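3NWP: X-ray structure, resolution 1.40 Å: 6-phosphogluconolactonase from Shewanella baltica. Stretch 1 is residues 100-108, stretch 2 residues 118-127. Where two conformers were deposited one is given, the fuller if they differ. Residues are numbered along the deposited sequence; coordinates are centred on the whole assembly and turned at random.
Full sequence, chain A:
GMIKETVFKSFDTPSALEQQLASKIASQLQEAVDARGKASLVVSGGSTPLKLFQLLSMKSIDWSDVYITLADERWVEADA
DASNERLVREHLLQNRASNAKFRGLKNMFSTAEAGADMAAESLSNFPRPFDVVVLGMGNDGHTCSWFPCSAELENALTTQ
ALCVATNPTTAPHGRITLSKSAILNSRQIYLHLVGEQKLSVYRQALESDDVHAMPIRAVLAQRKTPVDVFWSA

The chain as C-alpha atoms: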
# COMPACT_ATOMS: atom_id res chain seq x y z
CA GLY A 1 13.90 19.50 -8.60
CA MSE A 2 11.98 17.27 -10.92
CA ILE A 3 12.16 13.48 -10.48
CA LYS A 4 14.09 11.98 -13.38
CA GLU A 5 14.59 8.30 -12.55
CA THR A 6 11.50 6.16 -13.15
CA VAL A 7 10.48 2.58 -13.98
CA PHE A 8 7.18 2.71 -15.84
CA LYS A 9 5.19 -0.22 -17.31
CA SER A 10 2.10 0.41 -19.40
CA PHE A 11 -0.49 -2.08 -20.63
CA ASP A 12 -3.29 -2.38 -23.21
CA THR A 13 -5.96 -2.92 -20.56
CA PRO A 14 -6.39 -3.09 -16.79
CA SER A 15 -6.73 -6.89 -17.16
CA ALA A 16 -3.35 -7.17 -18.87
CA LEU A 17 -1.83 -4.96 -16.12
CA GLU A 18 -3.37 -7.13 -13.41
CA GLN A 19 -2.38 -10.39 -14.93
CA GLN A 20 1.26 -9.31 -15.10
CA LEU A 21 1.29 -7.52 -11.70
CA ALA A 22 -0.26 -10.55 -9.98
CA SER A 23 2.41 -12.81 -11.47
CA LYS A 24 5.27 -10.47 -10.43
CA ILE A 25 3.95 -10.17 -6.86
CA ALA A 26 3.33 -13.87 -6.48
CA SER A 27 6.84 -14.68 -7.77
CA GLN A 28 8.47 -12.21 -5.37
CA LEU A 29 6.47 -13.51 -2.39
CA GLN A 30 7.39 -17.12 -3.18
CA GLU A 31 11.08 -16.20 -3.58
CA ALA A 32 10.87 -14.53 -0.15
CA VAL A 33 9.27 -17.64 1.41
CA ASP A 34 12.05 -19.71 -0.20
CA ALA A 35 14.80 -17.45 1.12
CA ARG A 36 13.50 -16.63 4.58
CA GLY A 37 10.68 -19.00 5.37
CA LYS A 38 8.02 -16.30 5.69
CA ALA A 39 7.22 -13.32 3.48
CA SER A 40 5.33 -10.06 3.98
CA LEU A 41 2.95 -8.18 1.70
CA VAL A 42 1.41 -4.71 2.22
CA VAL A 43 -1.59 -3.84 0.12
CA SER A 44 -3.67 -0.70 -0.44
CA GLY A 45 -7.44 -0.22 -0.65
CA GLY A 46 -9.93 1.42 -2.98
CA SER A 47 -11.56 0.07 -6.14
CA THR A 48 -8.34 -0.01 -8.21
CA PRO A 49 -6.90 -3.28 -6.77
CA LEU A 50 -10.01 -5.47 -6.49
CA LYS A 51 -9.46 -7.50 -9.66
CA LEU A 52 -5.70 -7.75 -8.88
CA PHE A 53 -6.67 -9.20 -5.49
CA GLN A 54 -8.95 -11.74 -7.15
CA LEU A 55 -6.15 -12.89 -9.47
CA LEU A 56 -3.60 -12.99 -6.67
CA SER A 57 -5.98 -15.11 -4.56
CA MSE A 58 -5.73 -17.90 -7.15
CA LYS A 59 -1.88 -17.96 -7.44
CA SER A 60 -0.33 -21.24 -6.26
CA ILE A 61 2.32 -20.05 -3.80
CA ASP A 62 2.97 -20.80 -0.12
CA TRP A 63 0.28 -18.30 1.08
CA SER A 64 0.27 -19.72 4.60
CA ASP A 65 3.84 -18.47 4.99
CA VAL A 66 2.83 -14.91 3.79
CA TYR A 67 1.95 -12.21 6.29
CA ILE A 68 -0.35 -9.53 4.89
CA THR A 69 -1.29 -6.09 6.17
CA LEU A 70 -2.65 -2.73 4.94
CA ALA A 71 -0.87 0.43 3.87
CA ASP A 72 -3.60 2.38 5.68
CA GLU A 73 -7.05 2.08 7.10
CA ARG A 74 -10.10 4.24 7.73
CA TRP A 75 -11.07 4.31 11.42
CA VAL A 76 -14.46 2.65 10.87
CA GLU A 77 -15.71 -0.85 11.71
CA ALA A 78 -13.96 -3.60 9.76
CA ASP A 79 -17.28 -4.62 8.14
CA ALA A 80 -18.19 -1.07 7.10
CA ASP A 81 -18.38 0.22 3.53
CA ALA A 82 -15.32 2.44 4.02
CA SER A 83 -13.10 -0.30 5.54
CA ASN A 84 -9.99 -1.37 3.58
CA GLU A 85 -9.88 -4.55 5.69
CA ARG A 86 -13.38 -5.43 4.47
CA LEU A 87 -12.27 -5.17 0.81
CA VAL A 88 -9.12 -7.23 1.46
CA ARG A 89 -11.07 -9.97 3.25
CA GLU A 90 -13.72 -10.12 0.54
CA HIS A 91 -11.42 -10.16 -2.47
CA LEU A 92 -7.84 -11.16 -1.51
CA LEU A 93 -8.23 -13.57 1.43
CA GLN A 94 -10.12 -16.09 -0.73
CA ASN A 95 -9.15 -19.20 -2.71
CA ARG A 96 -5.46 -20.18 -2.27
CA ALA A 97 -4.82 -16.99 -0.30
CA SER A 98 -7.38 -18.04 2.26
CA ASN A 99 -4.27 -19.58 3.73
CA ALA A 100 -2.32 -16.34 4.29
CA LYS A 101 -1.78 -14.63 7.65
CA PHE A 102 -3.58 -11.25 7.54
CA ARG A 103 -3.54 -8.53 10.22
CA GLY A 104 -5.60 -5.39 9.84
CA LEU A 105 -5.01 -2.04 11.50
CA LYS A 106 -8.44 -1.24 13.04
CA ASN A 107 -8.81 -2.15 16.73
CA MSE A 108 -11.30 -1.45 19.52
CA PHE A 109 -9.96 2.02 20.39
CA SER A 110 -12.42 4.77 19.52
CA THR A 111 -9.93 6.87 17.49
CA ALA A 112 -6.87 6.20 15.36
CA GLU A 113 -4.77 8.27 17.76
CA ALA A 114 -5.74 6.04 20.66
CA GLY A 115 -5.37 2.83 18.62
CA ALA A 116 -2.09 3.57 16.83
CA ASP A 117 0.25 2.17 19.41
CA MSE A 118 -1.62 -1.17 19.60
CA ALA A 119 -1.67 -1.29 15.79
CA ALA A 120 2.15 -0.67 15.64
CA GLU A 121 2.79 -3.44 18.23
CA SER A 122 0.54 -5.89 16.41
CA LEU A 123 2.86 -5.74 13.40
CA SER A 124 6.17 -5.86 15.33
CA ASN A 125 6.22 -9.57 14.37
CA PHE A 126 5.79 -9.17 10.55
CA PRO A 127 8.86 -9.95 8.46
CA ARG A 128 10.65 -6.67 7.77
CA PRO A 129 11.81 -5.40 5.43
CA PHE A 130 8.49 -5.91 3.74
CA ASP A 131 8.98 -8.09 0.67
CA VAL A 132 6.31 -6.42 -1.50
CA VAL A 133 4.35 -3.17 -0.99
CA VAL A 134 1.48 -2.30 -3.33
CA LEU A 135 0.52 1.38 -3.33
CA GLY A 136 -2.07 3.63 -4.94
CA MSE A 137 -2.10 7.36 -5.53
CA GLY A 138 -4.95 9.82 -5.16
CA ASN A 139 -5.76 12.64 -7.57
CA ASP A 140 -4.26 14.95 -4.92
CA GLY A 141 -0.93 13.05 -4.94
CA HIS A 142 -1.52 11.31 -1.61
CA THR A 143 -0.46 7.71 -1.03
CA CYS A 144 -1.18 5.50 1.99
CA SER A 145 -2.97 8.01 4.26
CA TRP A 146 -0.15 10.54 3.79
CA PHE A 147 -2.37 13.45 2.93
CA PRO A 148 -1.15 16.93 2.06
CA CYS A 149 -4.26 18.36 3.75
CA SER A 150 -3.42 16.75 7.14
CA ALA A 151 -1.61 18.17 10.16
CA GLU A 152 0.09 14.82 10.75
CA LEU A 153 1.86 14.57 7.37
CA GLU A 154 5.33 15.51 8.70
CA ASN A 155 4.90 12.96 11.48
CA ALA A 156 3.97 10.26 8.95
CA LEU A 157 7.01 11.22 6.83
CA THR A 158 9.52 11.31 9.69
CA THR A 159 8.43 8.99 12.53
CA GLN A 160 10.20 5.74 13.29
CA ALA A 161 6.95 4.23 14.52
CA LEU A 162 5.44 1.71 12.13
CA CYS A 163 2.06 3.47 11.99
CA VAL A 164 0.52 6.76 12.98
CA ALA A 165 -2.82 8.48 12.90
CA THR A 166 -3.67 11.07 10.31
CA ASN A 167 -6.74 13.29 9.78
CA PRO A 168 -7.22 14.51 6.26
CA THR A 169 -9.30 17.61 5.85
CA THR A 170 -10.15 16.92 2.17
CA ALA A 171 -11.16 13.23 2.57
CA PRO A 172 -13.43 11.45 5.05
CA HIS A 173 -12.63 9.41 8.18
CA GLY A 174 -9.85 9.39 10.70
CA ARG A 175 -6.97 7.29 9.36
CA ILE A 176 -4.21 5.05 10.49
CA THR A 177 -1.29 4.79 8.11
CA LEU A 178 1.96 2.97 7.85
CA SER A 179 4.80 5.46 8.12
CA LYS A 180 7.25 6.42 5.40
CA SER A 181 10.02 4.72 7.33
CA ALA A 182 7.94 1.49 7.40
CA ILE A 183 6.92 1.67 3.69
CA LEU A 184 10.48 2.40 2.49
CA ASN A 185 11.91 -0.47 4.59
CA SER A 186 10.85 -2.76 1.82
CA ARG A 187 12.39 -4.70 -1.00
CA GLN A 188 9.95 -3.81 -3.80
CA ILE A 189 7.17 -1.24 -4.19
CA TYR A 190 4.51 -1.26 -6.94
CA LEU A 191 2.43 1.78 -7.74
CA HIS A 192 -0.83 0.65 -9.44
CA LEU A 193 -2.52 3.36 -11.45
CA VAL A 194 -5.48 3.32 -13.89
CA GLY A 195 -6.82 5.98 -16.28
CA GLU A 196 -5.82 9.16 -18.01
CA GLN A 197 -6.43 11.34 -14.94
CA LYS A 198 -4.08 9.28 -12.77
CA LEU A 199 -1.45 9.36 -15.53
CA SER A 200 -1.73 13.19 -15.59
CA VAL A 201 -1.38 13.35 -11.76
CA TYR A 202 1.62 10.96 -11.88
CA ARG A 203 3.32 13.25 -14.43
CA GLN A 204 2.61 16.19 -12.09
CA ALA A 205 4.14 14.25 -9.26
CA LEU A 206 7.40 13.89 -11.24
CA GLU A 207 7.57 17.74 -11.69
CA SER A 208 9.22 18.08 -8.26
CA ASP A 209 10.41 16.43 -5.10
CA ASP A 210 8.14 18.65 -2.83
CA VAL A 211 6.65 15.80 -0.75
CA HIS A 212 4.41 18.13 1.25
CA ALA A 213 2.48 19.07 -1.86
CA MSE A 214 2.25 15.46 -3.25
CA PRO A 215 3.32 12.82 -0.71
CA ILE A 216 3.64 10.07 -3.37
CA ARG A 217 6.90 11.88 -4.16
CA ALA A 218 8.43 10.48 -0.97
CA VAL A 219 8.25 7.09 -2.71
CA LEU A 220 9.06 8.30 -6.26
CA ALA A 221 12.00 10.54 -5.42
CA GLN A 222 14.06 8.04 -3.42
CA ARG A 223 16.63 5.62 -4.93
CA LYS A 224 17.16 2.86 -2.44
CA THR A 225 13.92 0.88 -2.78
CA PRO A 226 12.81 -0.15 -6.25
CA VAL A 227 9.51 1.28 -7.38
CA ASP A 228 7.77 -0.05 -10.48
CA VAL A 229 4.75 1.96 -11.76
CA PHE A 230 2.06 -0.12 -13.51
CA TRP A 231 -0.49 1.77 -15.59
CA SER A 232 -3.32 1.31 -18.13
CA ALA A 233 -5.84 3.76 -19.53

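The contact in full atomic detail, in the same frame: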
# COMPACT_ATOMS: atom_id res chain seq x y z
N ALA A 100 -3.24 -17.35 3.81
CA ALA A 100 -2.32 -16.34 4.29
C ALA A 100 -2.64 -15.83 5.68
O ALA A 100 -3.76 -16.03 6.19
CB ALA A 100 -2.26 -15.18 3.29
N LYS A 101 -1.66 -15.16 6.28
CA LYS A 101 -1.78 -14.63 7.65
C LYS A 101 -1.95 -13.11 7.64
O LYS A 101 -0.98 -12.37 7.64
CB LYS A 101 -0.51 -14.96 8.45
CG LYS A 101 -0.30 -16.43 8.81
CD LYS A 101 1.07 -16.65 9.52
CE LYS A 101 1.14 -18.02 10.24
NZ LYS A 101 0.83 -19.17 9.33
N PHE A 102 -3.20 -12.65 7.67
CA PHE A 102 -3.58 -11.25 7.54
C PHE A 102 -3.75 -10.59 8.92
O PHE A 102 -4.34 -11.19 9.83
CB PHE A 102 -4.88 -11.12 6.76
CG PHE A 102 -5.41 -9.72 6.72
CD1 PHE A 102 -4.86 -8.79 5.88
CD2 PHE A 102 -6.43 -9.31 7.55
CE1 PHE A 102 -5.31 -7.48 5.84
CE2 PHE A 102 -6.90 -7.97 7.51
CZ PHE A 102 -6.37 -7.08 6.64
N ARG A 103 -3.25 -9.37 9.06
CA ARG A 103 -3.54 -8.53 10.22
C ARG A 103 -3.97 -7.17 9.76
O ARG A 103 -3.24 -6.53 9.00
CB ARG A 103 -2.29 -8.39 11.08
CG ARG A 103 -2.59 -7.66 12.41
CD ARG A 103 -3.01 -8.61 13.48
NE ARG A 103 -1.84 -9.31 13.99
CZ ARG A 103 -1.86 -10.26 14.92
NH1 ARG A 103 -3.02 -10.65 15.45
NH2 ARG A 103 -0.72 -10.83 15.30
N GLY A 104 -5.17 -6.72 10.16
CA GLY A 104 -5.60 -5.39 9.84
C GLY A 104 -5.01 -4.39 10.82
O GLY A 104 -4.19 -4.73 11.68
N LEU A 105 -5.44 -3.15 10.65
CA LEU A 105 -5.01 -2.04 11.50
C LEU A 105 -6.09 -1.58 12.48
O LEU A 105 -5.74 -1.02 13.52
CB LEU A 105 -4.54 -0.88 10.66
CG LEU A 105 -3.42 -1.18 9.66
CD1 LEU A 105 -3.04 0.01 8.78
CD2 LEU A 105 -2.17 -1.60 10.37
N LYS A 106 -7.37 -1.67 12.11
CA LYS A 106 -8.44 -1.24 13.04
C LYS A 106 -8.43 -2.09 14.29
O LYS A 106 -8.26 -3.33 14.24
CB LYS A 106 -9.82 -1.35 12.36
CG LYS A 106 -11.00 -0.85 13.18
CD LYS A 106 -10.94 0.65 13.39
CE LYS A 106 -12.20 1.24 14.05
NZ LYS A 106 -12.44 0.80 15.45
N ASN A 107 -8.64 -1.44 15.44
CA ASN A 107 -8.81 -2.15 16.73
C ASN A 107 -9.90 -1.45 17.53
O ASN A 107 -10.54 -0.52 17.03
CB ASN A 107 -7.49 -2.25 17.51
CG ASN A 107 -6.88 -0.90 17.77
OD1 ASN A 107 -7.57 0.04 18.22
ND2 ASN A 107 -5.57 -0.79 17.45
N MSE A 108 -10.14 -1.94 18.76
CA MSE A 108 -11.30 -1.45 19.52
C MSE A 108 -11.25 -0.01 20.01
O MSE A 108 -12.29 0.55 20.40
CB MSE A 108 -11.64 -2.42 20.66
CG MSE A 108 -12.30 -3.71 20.17
SE MSE A 108 -14.00 -3.44 19.17
CE MSE A 108 -15.05 -2.52 20.55
N MSE A 118 -1.23 0.24 19.65
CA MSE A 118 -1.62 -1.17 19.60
C MSE A 118 -1.46 -1.71 18.18
O MSE A 118 -1.01 -2.84 17.97
CB MSE A 118 -3.06 -1.34 20.07
CG MSE A 118 -3.67 -2.71 19.80
SE MSE A 118 -5.39 -2.96 20.62
CE MSE A 118 -4.76 -3.09 22.45
N ALA A 119 -1.87 -0.90 17.20
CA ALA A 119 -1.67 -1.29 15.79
C ALA A 119 -0.17 -1.50 15.49
O ALA A 119 0.17 -2.51 14.87
CB ALA A 119 -2.32 -0.25 14.82
N ALA A 120 0.70 -0.58 15.91
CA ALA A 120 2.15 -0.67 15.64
C ALA A 120 2.71 -1.94 16.29
O ALA A 120 3.46 -2.71 15.65
CB ALA A 120 2.90 0.63 16.08
N GLU A 121 2.29 -2.24 17.53
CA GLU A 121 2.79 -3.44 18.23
C GLU A 121 2.27 -4.73 17.61
O GLU A 121 2.90 -5.80 17.70
CB GLU A 121 2.39 -3.40 19.71
CG GLU A 121 2.76 -4.66 20.50
N SER A 122 1.11 -4.67 16.98
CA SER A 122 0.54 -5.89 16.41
C SER A 122 1.28 -6.34 15.17
O SER A 122 1.08 -7.48 14.76
CB SER A 122 -0.92 -5.73 16.02
OG SER A 122 -0.99 -4.91 14.87
N LEU A 123 2.03 -5.44 14.56
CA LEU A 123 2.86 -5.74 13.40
C LEU A 123 4.33 -6.01 13.71
O LEU A 123 5.10 -6.37 12.79
CB LEU A 123 2.85 -4.55 12.45
CG LEU A 123 1.47 -4.18 11.86
CD1 LEU A 123 1.67 -2.92 10.98
CD2 LEU A 123 0.79 -5.30 11.07
N SER A 124 4.75 -5.79 14.97
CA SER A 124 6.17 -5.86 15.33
C SER A 124 6.80 -7.20 14.93
O SER A 124 8.00 -7.23 14.64
CB SER A 124 6.39 -5.60 16.84
OG SER A 124 6.20 -4.24 17.12
N ASN A 125 5.95 -8.24 14.91
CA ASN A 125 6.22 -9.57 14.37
C ASN A 125 6.23 -9.85 12.84
O ASN A 125 6.61 -10.95 12.44
CB ASN A 125 5.15 -10.52 14.92
N PHE A 126 5.75 -8.94 12.00
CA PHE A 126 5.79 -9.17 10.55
C PHE A 126 7.23 -9.18 10.11
O PHE A 126 8.01 -8.36 10.62
CB PHE A 126 5.14 -8.03 9.75
CG PHE A 126 3.69 -8.19 9.50
CD1 PHE A 126 2.86 -8.67 10.49
CD2 PHE A 126 3.19 -8.06 8.23
CE1 PHE A 126 1.52 -8.84 10.25
CE2 PHE A 126 1.84 -8.22 7.99
CZ PHE A 126 1.03 -8.63 8.98
N PRO A 127 7.57 -10.02 9.11
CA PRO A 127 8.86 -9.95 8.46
C PRO A 127 9.10 -8.55 7.88
O PRO A 127 8.25 -8.04 7.13
CB PRO A 127 8.77 -10.98 7.33
CG PRO A 127 7.75 -11.92 7.78
CD PRO A 127 6.77 -11.15 8.58
O HOH W 1 -3.84 -4.77 14.33

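Two segments of a chain can pack against each other without a single direct hydrogen bond between them, relying on small side chains, aliphatic contact and a shared water. The contact between residues 100-108 and 118-127 of this 6-phosphogluconolactonase illustrates the principle: 403 Å² is buried, counting both sides, yet no hydrogen bond passes directly from one stretch to the other.

The helix enters at Met 118, a selenomethionine whose extended side chain lies beside Asn 107; its CG is 3.6 Å from Asn 107 ND2. That amide group is satisfied by partners outside the two stretches, so its meeting with the methylene is one of packing. One residue on, Ala 119 marks the tightest approach of the backbones, its CA 5.5 Å from the CA of Leu 105. A methyl group is all that stands between the chains here, and Ala 119 CB rests 3.7 Å from the carbonyl oxygen Leu 105 O. Ala 120 and Glu 121 contribute nothing to the contact, Ala 120 directing its CB away.

Ser 122 brings polarity to the middle of the interface. Its chi1 of 72° (p) turns the hydroxyl back along the helix, where Ser 122 OG donates to Ala 119 O at 2.7 Å. The same oxygen accepts a hydrogen bond from a water, Ser 122 OG lying 2.9 Å from the water O, and that water also donates to Gly 104 O, 2.7 Å from the water O. With both its protons so used, the water joins a hydroxyl to a backbone carbonyl that direct contact leaves apart. Arg 103 folds alongside, chi2 and chi3 both p, placing its NE 3.5 Å from Ser 122 O; the approach is oblique to the guanidinium and is not a hydrogen bond.

Leu 123 supplies the apolar counterpart. Its CA-to-CB bond points sideways, but the end of the side chain comes nearer, bringing CD1 to 4.1 Å from Leu 105 CD2. Leu 105 behaves in the same way, so two buried leucines, both with chi1 m and chi2 t, meet through their terminal methyls.

From Leu 123 the chain makes a type I turn, closed by a 2.8 Å hydrogen bond from Phe 126 N to Leu 123 O. Past Ser 124 and Asn 125, the turn delivers Phe 126, whose ring reaches back to the first stretch. Arg 103 CB sits at the ring edge, 3.9 Å from Phe 126 CE1, so the aliphatic base of a charged residue packs against an aromatic rim.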